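PDB 6HRK: allophycocyanin beta-18 subunit apoprotein from Chroococcidiopsis thermalis PCC 7203, which is derived from a light-harvesting allophycocyanin subunit and binds biliverdin IX alpha, serving as an artificial far-red fluorescent biliprotein. Local coordinates for residues 75-80 / 127-132; 103-108 / 122-127. The protein carries 18 engineered substitutions. All coordinates share one frame; numbering follows the deposited sequence.

Contact 1 (75-80 / 127-132); sequences LDERML and FDYIAR. Engineered in segment 75-80: Met79 (natural residue Leu). Engineered in segment 127-132: Ile130 (natural residue Val), Ala131 (natural residue Val).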
ATOM      1  N   LEU A  75      -0.502 -12.637  -6.553  1.00 40.57           N
ATOM      2  CA  LEU A  75      -1.052 -11.424  -7.168  1.00 41.10           C
ATOM      3  C   LEU A  75      -0.911 -11.470  -8.690  1.00 41.54           C
ATOM      4  O   LEU A  75       0.151 -11.809  -9.208  1.00 42.07           O
ATOM      5  CB  LEU A  75      -0.350 -10.173  -6.622  1.00 41.10           C
ATOM      6  CG  LEU A  75      -0.455  -9.929  -5.111  1.00 40.76           C
ATOM      7  CD1 LEU A  75       0.605  -8.942  -4.648  1.00 40.71           C
ATOM      8  CD2 LEU A  75      -1.844  -9.445  -4.727  1.00 40.54           C
ATOM      9  N   ASP A  76      -1.987 -11.123  -9.394  1.00 42.69           N
ATOM     10  CA  ASP A  76      -2.023 -11.171 -10.854  1.00 43.56           C
ATOM     11  C   ASP A  76      -1.321  -9.938 -11.427  1.00 44.31           C
ATOM     12  O   ASP A  76      -1.745  -8.806 -11.174  1.00 44.33           O
ATOM     13  CB  ASP A  76      -3.478 -11.242 -11.342  1.00 43.93           C
ATOM     14  CG  ASP A  76      -3.600 -11.617 -12.815  1.00 44.38           C
ATOM     15  OD1 ASP A  76      -2.746 -12.369 -13.332  1.00 45.19           O
ATOM     16  OD2 ASP A  76      -4.575 -11.170 -13.454  1.00 44.94           O
ATOM     17  N   GLU A  77      -0.248 -10.163 -12.189  1.00 43.81           N
ATOM     18  CA  GLU A  77       0.555  -9.074 -12.760  1.00 43.29           C
ATOM     19  C   GLU A  77      -0.194  -8.291 -13.845  1.00 42.70           C
ATOM     20  O   GLU A  77       0.041  -7.094 -14.013  1.00 43.26           O
ATOM     21  CB  GLU A  77       1.886  -9.613 -13.311  1.00 43.85           C
ATOM     22  CG  GLU A  77       2.879  -8.536 -13.737  1.00 44.65           C
ATOM     23  CD  GLU A  77       4.283  -9.074 -13.954  1.00 45.33           C
ATOM     24  OE1 GLU A  77       4.998  -9.289 -12.952  1.00 46.10           O
ATOM     25  OE2 GLU A  77       4.679  -9.267 -15.125  1.00 45.08           O
ATOM     26  N   ARG A  78      -1.081  -8.965 -14.580  1.00 42.04           N
ATOM     27  CA  ARG A  78      -1.943  -8.303 -15.570  1.00 40.98           C
ATOM     28  C   ARG A  78      -2.953  -7.362 -14.916  1.00 40.04           C
ATOM     29  O   ARG A  78      -3.238  -6.291 -15.450  1.00 39.97           O
ATOM     30  CB  ARG A  78      -2.689  -9.339 -16.418  1.00 41.50           C
ATOM     31  N   MET A  79      -3.486  -7.771 -13.765  1.00 39.35           N
ATOM     32  CA  MET A  79      -4.447  -6.962 -13.008  1.00 39.06           C
ATOM     33  C   MET A  79      -3.797  -5.698 -12.442  1.00 38.35           C
ATOM     34  O   MET A  79      -4.389  -4.615 -12.498  1.00 38.13           O
ATOM     35  CB  MET A  79      -5.056  -7.785 -11.865  1.00 39.63           C
ATOM     36  CG  MET A  79      -6.311  -7.180 -11.254  1.00 39.71           C
ATOM     37  SD  MET A  79      -6.622  -7.763  -9.578  1.00 40.01           S
ATOM     38  CE  MET A  79      -6.694  -9.534  -9.846  1.00 40.41           C
ATOM     39  N   LEU A  80      -2.588  -5.846 -11.898  1.00 37.42           N
ATOM     40  CA  LEU A  80      -1.812  -4.710 -11.384  1.00 36.55           C
ATOM     41  C   LEU A  80      -1.343  -3.791 -12.513  1.00 35.65           C
ATOM     42  O   LEU A  80      -1.338  -2.569 -12.353  1.00 35.31           O
ATOM     43  CB  LEU A  80      -0.612  -5.191 -10.561  1.00 36.28           C
ATOM     44  CG  LEU A  80      -0.923  -6.001  -9.299  1.00 36.18           C
ATOM     45  CD1 LEU A  80       0.370  -6.530  -8.698  1.00 36.46           C
ATOM     46  CD2 LEU A  80      -1.702  -5.186  -8.276  1.00 36.29           C
ATOM     47  N   PHE A 127       4.809  -5.285  -1.103  1.00 30.47           N
ATOM     48  CA  PHE A 127       4.816  -3.818  -1.137  1.00 30.09           C
ATOM     49  C   PHE A 127       5.746  -3.342  -2.246  1.00 30.09           C
ATOM     50  O   PHE A 127       5.364  -2.503  -3.060  1.00 29.90           O
ATOM     51  CB  PHE A 127       5.261  -3.225   0.205  1.00 29.85           C
ATOM     52  CG  PHE A 127       4.284  -3.442   1.328  1.00 29.51           C
ATOM     53  CD1 PHE A 127       4.323  -4.602   2.085  1.00 29.74           C
ATOM     54  CD2 PHE A 127       3.339  -2.475   1.644  1.00 29.41           C
ATOM     55  CE1 PHE A 127       3.431  -4.807   3.129  1.00 29.66           C
ATOM     56  CE2 PHE A 127       2.443  -2.668   2.686  1.00 29.56           C
ATOM     57  CZ  PHE A 127       2.487  -3.837   3.429  1.00 29.70           C
ATOM     58  N   ASP A 128       6.961  -3.892  -2.268  1.00 30.73           N
ATOM     59  CA  ASP A 128       7.942  -3.612  -3.327  1.00 31.54           C
ATOM     60  C   ASP A 128       7.535  -4.159  -4.705  1.00 32.10           C
ATOM     61  O   ASP A 128       7.926  -3.594  -5.728  1.00 32.43           O
ATOM     62  CB  ASP A 128       9.326  -4.172  -2.957  1.00 31.55           C
ATOM     63  CG  ASP A 128       9.970  -3.449  -1.779  1.00 31.91           C
ATOM     64  OD1 ASP A 128       9.668  -2.261  -1.534  1.00 32.27           O
ATOM     65  OD2 ASP A 128      10.808  -4.076  -1.100  1.00 32.54           O
ATOM     66  N   TYR A 129       6.776  -5.254  -4.732  1.00 32.76           N
ATOM     67  CA  TYR A 129       6.323  -5.849  -5.993  1.00 33.55           C
ATOM     68  C   TYR A 129       5.225  -5.007  -6.641  1.00 33.84           C
ATOM     69  O   TYR A 129       5.329  -4.642  -7.815  1.00 34.73           O
ATOM     70  CB  TYR A 129       5.828  -7.282  -5.779  1.00 33.69           C
ATOM     71  CG  TYR A 129       5.319  -7.936  -7.046  1.00 34.00           C
ATOM     72  CD1 TYR A 129       6.187  -8.237  -8.094  1.00 34.04           C
ATOM     73  CD2 TYR A 129       3.966  -8.241  -7.205  1.00 34.28           C
ATOM     74  CE1 TYR A 129       5.725  -8.831  -9.260  1.00 34.43           C
ATOM     75  CE2 TYR A 129       3.495  -8.838  -8.365  1.00 34.47           C
ATOM     76  CZ  TYR A 129       4.377  -9.129  -9.390  1.00 34.57           C
ATOM     77  OH  TYR A 129       3.909  -9.719 -10.541  1.00 35.00           O
ATOM     78  N   ILE A 130       4.182  -4.704  -5.870  1.00 33.74           N
ATOM     79  CA  ILE A 130       3.073  -3.864  -6.343  1.00 33.75           C
ATOM     80  C   ILE A 130       3.575  -2.457  -6.702  1.00 34.00           C
ATOM     81  O   ILE A 130       3.159  -1.897  -7.716  1.00 34.09           O
ATOM     82  CB  ILE A 130       1.914  -3.800  -5.308  1.00 33.83           C
ATOM     83  CG1 ILE A 130       1.246  -5.178  -5.172  1.00 33.91           C
ATOM     84  CG2 ILE A 130       0.861  -2.769  -5.713  1.00 33.38           C
ATOM     85  CD1 ILE A 130       0.333  -5.318  -3.971  1.00 34.07           C
ATOM     86  N   ALA A 131       4.473  -1.906  -5.883  1.00 34.41           N
ATOM     87  CA  ALA A 131       5.115  -0.617  -6.178  1.00 34.88           C
ATOM     88  C   ALA A 131       5.938  -0.640  -7.472  1.00 35.03           C
ATOM     89  O   ALA A 131       5.937   0.339  -8.223  1.00 36.10           O
ATOM     90  CB  ALA A 131       5.989  -0.178  -5.012  1.00 35.07           C
ATOM     91  N   ARG A 132       6.632  -1.750  -7.724  1.00 34.47           N
ATOM     92  CA  ARG A 132       7.434  -1.921  -8.940  1.00 35.00           C
ATOM     93  C   ARG A 132       6.589  -1.985 -10.210  1.00 35.22           C
ATOM     94  O   ARG A 132       6.910  -1.329 -11.199  1.00 35.11           O
ATOM     95  CB  ARG A 132       8.305  -3.179  -8.843  1.00 34.83           C
TER
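Leu80 and Ile130 are where the two backbones come nearest, with Leu80 CA 7.1 Å from Ile130 CA, a gap that side chains fill. Segment 75-80 turns from a loop into helix 77-90, with Asp76 at the N-cap position and Leu80 N bonded to Asp76 O at 3.2 Å. Segment 127-132 lies wholly within helix 125-134. Tyr129 makes the largest single contribution. Its CG is anti to the backbone N (chi1 179°), which starts the side chain toward segment 75-80. At its far end the hydroxyl donates a hydrogen bond to Glu77, Tyr129 OH to Glu77 OE1 at 2.7 Å. The phenol reaches OE1 on the anti side of the carboxylate, 19° out of its plane, and OE1 in turn lies at the ring edge. The two side chains cross at about a right angle. This bond joins Tyr129 OH to one carboxylate oxygen of Glu77 on the more exposed flank.

Behind it is an apolar patch. Leu80 CD1 sits in the angle between two partners, 3.9 Å from Ile130 CG1 and equally 3.9 Å from Tyr129 CE2, approaching the ring obliquely. The Leu80 side chain is also about 6 Å from the bound biliverdin. Leu75 reaches in from the loop: its CD1 meets Ile130 CD1 at 3.7 Å and also comes up to the edge of the tyrosine ring near CD2. Ile130, an engineered residue, therefore touches both leucines with its longer branch, CG1 and CD1.

The capped first turn of helix 77-90 thus packs against the last helix of the globin-like phycobiliprotein fold. Leu75 packs on Met62 and Ile130 on Phe59, both of helix 46-69, while Ile101 of helix 94-115 also meets Ile130, so the patch continues into the helical core.

Contact 2 (103-108 / 122-127); sequences LMKKIV and FVDEPF. Engineered in segment 103-108: Lys106 (natural residue Asn).
Lys105 and Phe127 lead a buried, mainly apolar helix-to-helix contact, in which helix 94-115 packs against segment 122-127, at the N-terminal end of helix 125-134. The two segments run roughly antiparallel, nearest at Lys105 CA and Phe127 CA, 6.2 Å apart. Lys105 CB lies over one face of the phenylalanine ring, 4.0 Å from the ring centroid, a CH-pi contact. Met104 CB touches Phe127 CE2 at 4.1 Å, and Val108 CG2 comes obliquely to Phe127 CZ; beyond it Val108 CG1 meets Val123 CG1. An alanine in place of Phe127 would probably open a gap between the helices, leaving Lys105 CB, Met104 CB and Val108 CG2 without the ring they pack on.

Lys105 CD lies 3.9 Å from Asp124 CG; beyond CD the chain bends at chi3 (77°), which sets CE. The ammonium is salt-bridged to Asp128 and hydrogen-bonded to Gln102, whereas Asp124 pairs with Lys109; Lys105 NZ and Asp124 OD2, 4.2 Å apart, remain beyond a salt bridge. Phe127 also meets Leu60 and Cys63 of helix 46-69. Such antiparallel packing of the last two helices is consistent with the globin-like fold of phycobilisome proteins.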
ATOM      1  N   LEU A 103       5.121   3.729   2.016  1.00 31.93           N
ATOM      2  CA  LEU A 103       4.847   4.318   3.332  1.00 32.12           C
ATOM      3  C   LEU A 103       4.126   3.316   4.220  1.00 32.65           C
ATOM      4  O   LEU A 103       4.514   3.119   5.373  1.00 33.00           O
ATOM      5  CB  LEU A 103       4.001   5.593   3.211  1.00 32.19           C
ATOM      6  CG  LEU A 103       4.717   6.854   2.717  1.00 31.94           C
ATOM      7  CD1 LEU A 103       3.702   7.899   2.280  1.00 31.72           C
ATOM      8  CD2 LEU A 103       5.642   7.419   3.786  1.00 31.90           C
ATOM      9  N   MET A 104       3.078   2.692   3.674  1.00 33.06           N
ATOM     10  CA  MET A 104       2.327   1.639   4.375  1.00 32.54           C
ATOM     11  C   MET A 104       3.208   0.451   4.765  1.00 32.70           C
ATOM     12  O   MET A 104       2.973  -0.163   5.804  1.00 32.57           O
ATOM     13  CB  MET A 104       1.120   1.164   3.546  1.00 32.08           C
ATOM     14  CG  MET A 104      -0.074   2.109   3.597  1.00 31.87           C
ATOM     15  SD  MET A 104      -1.576   1.471   2.819  1.00 31.93           S
ATOM     16  CE  MET A 104      -1.020   1.233   1.133  1.00 31.68           C
ATOM     17  N   LYS A 105       4.215   0.135   3.947  1.00 33.44           N
ATOM     18  CA  LYS A 105       5.251  -0.836   4.334  1.00 34.17           C
ATOM     19  C   LYS A 105       5.944  -0.379   5.620  1.00 34.55           C
ATOM     20  O   LYS A 105       6.038  -1.141   6.580  1.00 34.86           O
ATOM     21  CB  LYS A 105       6.294  -1.016   3.222  1.00 33.99           C
ATOM     22  CG  LYS A 105       7.387  -2.033   3.534  1.00 34.25           C
ATOM     23  CD  LYS A 105       8.320  -2.256   2.353  1.00 34.58           C
ATOM     24  CE  LYS A 105       9.311  -1.119   2.178  1.00 34.96           C
ATOM     25  NZ  LYS A 105      10.214  -1.360   1.018  1.00 35.18           N
ATOM     26  N   LYS A 106       6.413   0.868   5.617  1.00 34.98           N
ATOM     27  CA  LYS A 106       7.116   1.459   6.760  1.00 35.43           C
ATOM     28  C   LYS A 106       6.281   1.477   8.041  1.00 35.88           C
ATOM     29  O   LYS A 106       6.803   1.176   9.113  1.00 36.31           O
ATOM     30  CB  LYS A 106       7.574   2.885   6.430  1.00 35.07           C
ATOM     31  N   ILE A 107       4.995   1.814   7.927  1.00 36.36           N
ATOM     32  CA  ILE A 107       4.104   1.865   9.099  1.00 37.13           C
ATOM     33  C   ILE A 107       3.871   0.454   9.661  1.00 37.41           C
ATOM     34  O   ILE A 107       3.823   0.276  10.880  1.00 37.37           O
ATOM     35  CB  ILE A 107       2.739   2.555   8.804  1.00 37.17           C
ATOM     36  CG1 ILE A 107       2.919   3.948   8.168  1.00 37.63           C
ATOM     37  CG2 ILE A 107       1.909   2.687  10.080  1.00 37.38           C
ATOM     38  CD1 ILE A 107       3.973   4.827   8.813  1.00 38.02           C
ATOM     39  N   VAL A 108       3.731  -0.533   8.774  1.00 37.63           N
ATOM     40  CA  VAL A 108       3.601  -1.941   9.179  1.00 37.94           C
ATOM     41  C   VAL A 108       4.882  -2.443   9.856  1.00 38.12           C
ATOM     42  O   VAL A 108       4.809  -3.121  10.878  1.00 37.82           O
ATOM     43  CB  VAL A 108       3.208  -2.851   7.980  1.00 37.88           C
ATOM     44  CG1 VAL A 108       3.336  -4.334   8.324  1.00 37.93           C
ATOM     45  CG2 VAL A 108       1.783  -2.549   7.540  1.00 37.69           C
ATOM     46  N   PHE A 122      10.812 -10.575   4.777  1.00 47.43           N
ATOM     47  CA  PHE A 122       9.725 -11.141   3.941  1.00 45.35           C
ATOM     48  C   PHE A 122       8.473 -10.264   3.758  1.00 42.61           C
ATOM     49  O   PHE A 122       7.789 -10.372   2.739  1.00 42.79           O
ATOM     50  CB  PHE A 122       9.300 -12.523   4.478  1.00 45.55           C
ATOM     51  CG  PHE A 122       8.597 -12.478   5.814  1.00 45.96           C
ATOM     52  CD1 PHE A 122       7.211 -12.341   5.885  1.00 46.15           C
ATOM     53  CD2 PHE A 122       9.316 -12.591   7.002  1.00 46.45           C
ATOM     54  CE1 PHE A 122       6.560 -12.302   7.111  1.00 46.53           C
ATOM     55  CE2 PHE A 122       8.671 -12.554   8.230  1.00 47.18           C
ATOM     56  CZ  PHE A 122       7.291 -12.408   8.287  1.00 47.08           C
ATOM     57  N   VAL A 123       8.169  -9.431   4.754  1.00 40.02           N
ATOM     58  CA  VAL A 123       7.045  -8.479   4.694  1.00 38.31           C
ATOM     59  C   VAL A 123       7.158  -7.474   3.541  1.00 36.58           C
ATOM     60  O   VAL A 123       6.138  -7.064   2.991  1.00 35.23           O
ATOM     61  CB  VAL A 123       6.867  -7.753   6.062  1.00 38.18           C
ATOM     62  CG1 VAL A 123       5.998  -6.499   5.967  1.00 37.97           C
ATOM     63  CG2 VAL A 123       6.272  -8.722   7.070  1.00 38.74           C
ATOM     64  N   ASP A 124       8.383  -7.093   3.181  1.00 35.28           N
ATOM     65  CA  ASP A 124       8.631  -6.109   2.113  1.00 34.32           C
ATOM     66  C   ASP A 124       8.082  -6.532   0.741  1.00 33.50           C
ATOM     67  O   ASP A 124       7.535  -5.707   0.006  1.00 32.91           O
ATOM     68  CB  ASP A 124      10.139  -5.835   1.978  1.00 34.30           C
ATOM     69  CG  ASP A 124      10.742  -5.165   3.212  1.00 34.56           C
ATOM     70  OD1 ASP A 124      10.115  -5.188   4.295  1.00 34.33           O
ATOM     71  OD2 ASP A 124      11.860  -4.616   3.095  1.00 34.30           O
ATOM     72  N   GLU A 125       8.228  -7.818   0.426  1.00 32.41           N
ATOM     73  CA  GLU A 125       7.993  -8.368  -0.925  1.00 31.87           C
ATOM     74  C   GLU A 125       6.782  -7.816  -1.717  1.00 31.32           C
ATOM     75  O   GLU A 125       6.978  -7.244  -2.791  1.00 31.38           O
ATOM     76  CB  GLU A 125       7.975  -9.909  -0.861  1.00 31.67           C
ATOM     77  CG  GLU A 125       7.346 -10.602  -2.059  1.00 31.46           C
ATOM     78  CD  GLU A 125       7.547 -12.101  -2.056  1.00 31.08           C
ATOM     79  OE1 GLU A 125       7.884 -12.691  -1.007  1.00 30.73           O
ATOM     80  OE2 GLU A 125       7.336 -12.687  -3.131  1.00 30.59           O
ATOM     81  N   PRO A 126       5.541  -8.000  -1.211  1.00 30.68           N
ATOM     82  CA  PRO A 126       4.376  -7.538  -1.983  1.00 30.30           C
ATOM     83  C   PRO A 126       4.173  -6.017  -2.021  1.00 30.36           C
ATOM     84  O   PRO A 126       3.429  -5.530  -2.875  1.00 30.69           O
ATOM     85  CB  PRO A 126       3.207  -8.213  -1.271  1.00 30.29           C
ATOM     86  CG  PRO A 126       3.663  -8.340   0.135  1.00 29.94           C
ATOM     87  CD  PRO A 126       5.125  -8.667   0.036  1.00 30.08           C
ATOM     88  N   PHE A 127       4.809  -5.285  -1.103  1.00 30.47           N
ATOM     89  CA  PHE A 127       4.816  -3.818  -1.137  1.00 30.09           C
ATOM     90  C   PHE A 127       5.746  -3.342  -2.246  1.00 30.09           C
ATOM     91  O   PHE A 127       5.364  -2.503  -3.060  1.00 29.90           O
ATOM     92  CB  PHE A 127       5.261  -3.225   0.205  1.00 29.85           C
ATOM     93  CG  PHE A 127       4.284  -3.442   1.328  1.00 29.51           C
ATOM     94  CD1 PHE A 127       4.323  -4.602   2.085  1.00 29.74           C
ATOM     95  CD2 PHE A 127       3.339  -2.475   1.644  1.00 29.41           C
ATOM     96  CE1 PHE A 127       3.431  -4.807   3.129  1.00 29.66           C
ATOM     97  CE2 PHE A 127       2.443  -2.668   2.686  1.00 29.56           C
ATOM     98  CZ  PHE A 127       2.487  -3.837   3.429  1.00 29.70           C
TER

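In the fold
Contacts 1 and 2 share helix 125-134, and their centres are 13 Å apart. Phe127 belongs to a segment of each, but its ring packs in contact 2. Along the chain, both segments of contact 2 begin after segment 75-80, and segment 122-127 runs into 127-132. The two contacts join directly through a salt bridge, Asp128 OD1 to Lys105 NZ at 2.8 Å. The final helix is therefore held at its beginning by helix 94-115 and farther along by the start of helix 77-90, with helix 46-69 packing on residues of both contacts. Together they join the last three helices, and Leu80 of contact 1 and Met104 of contact 2 each have side chains near the bound biliverdin.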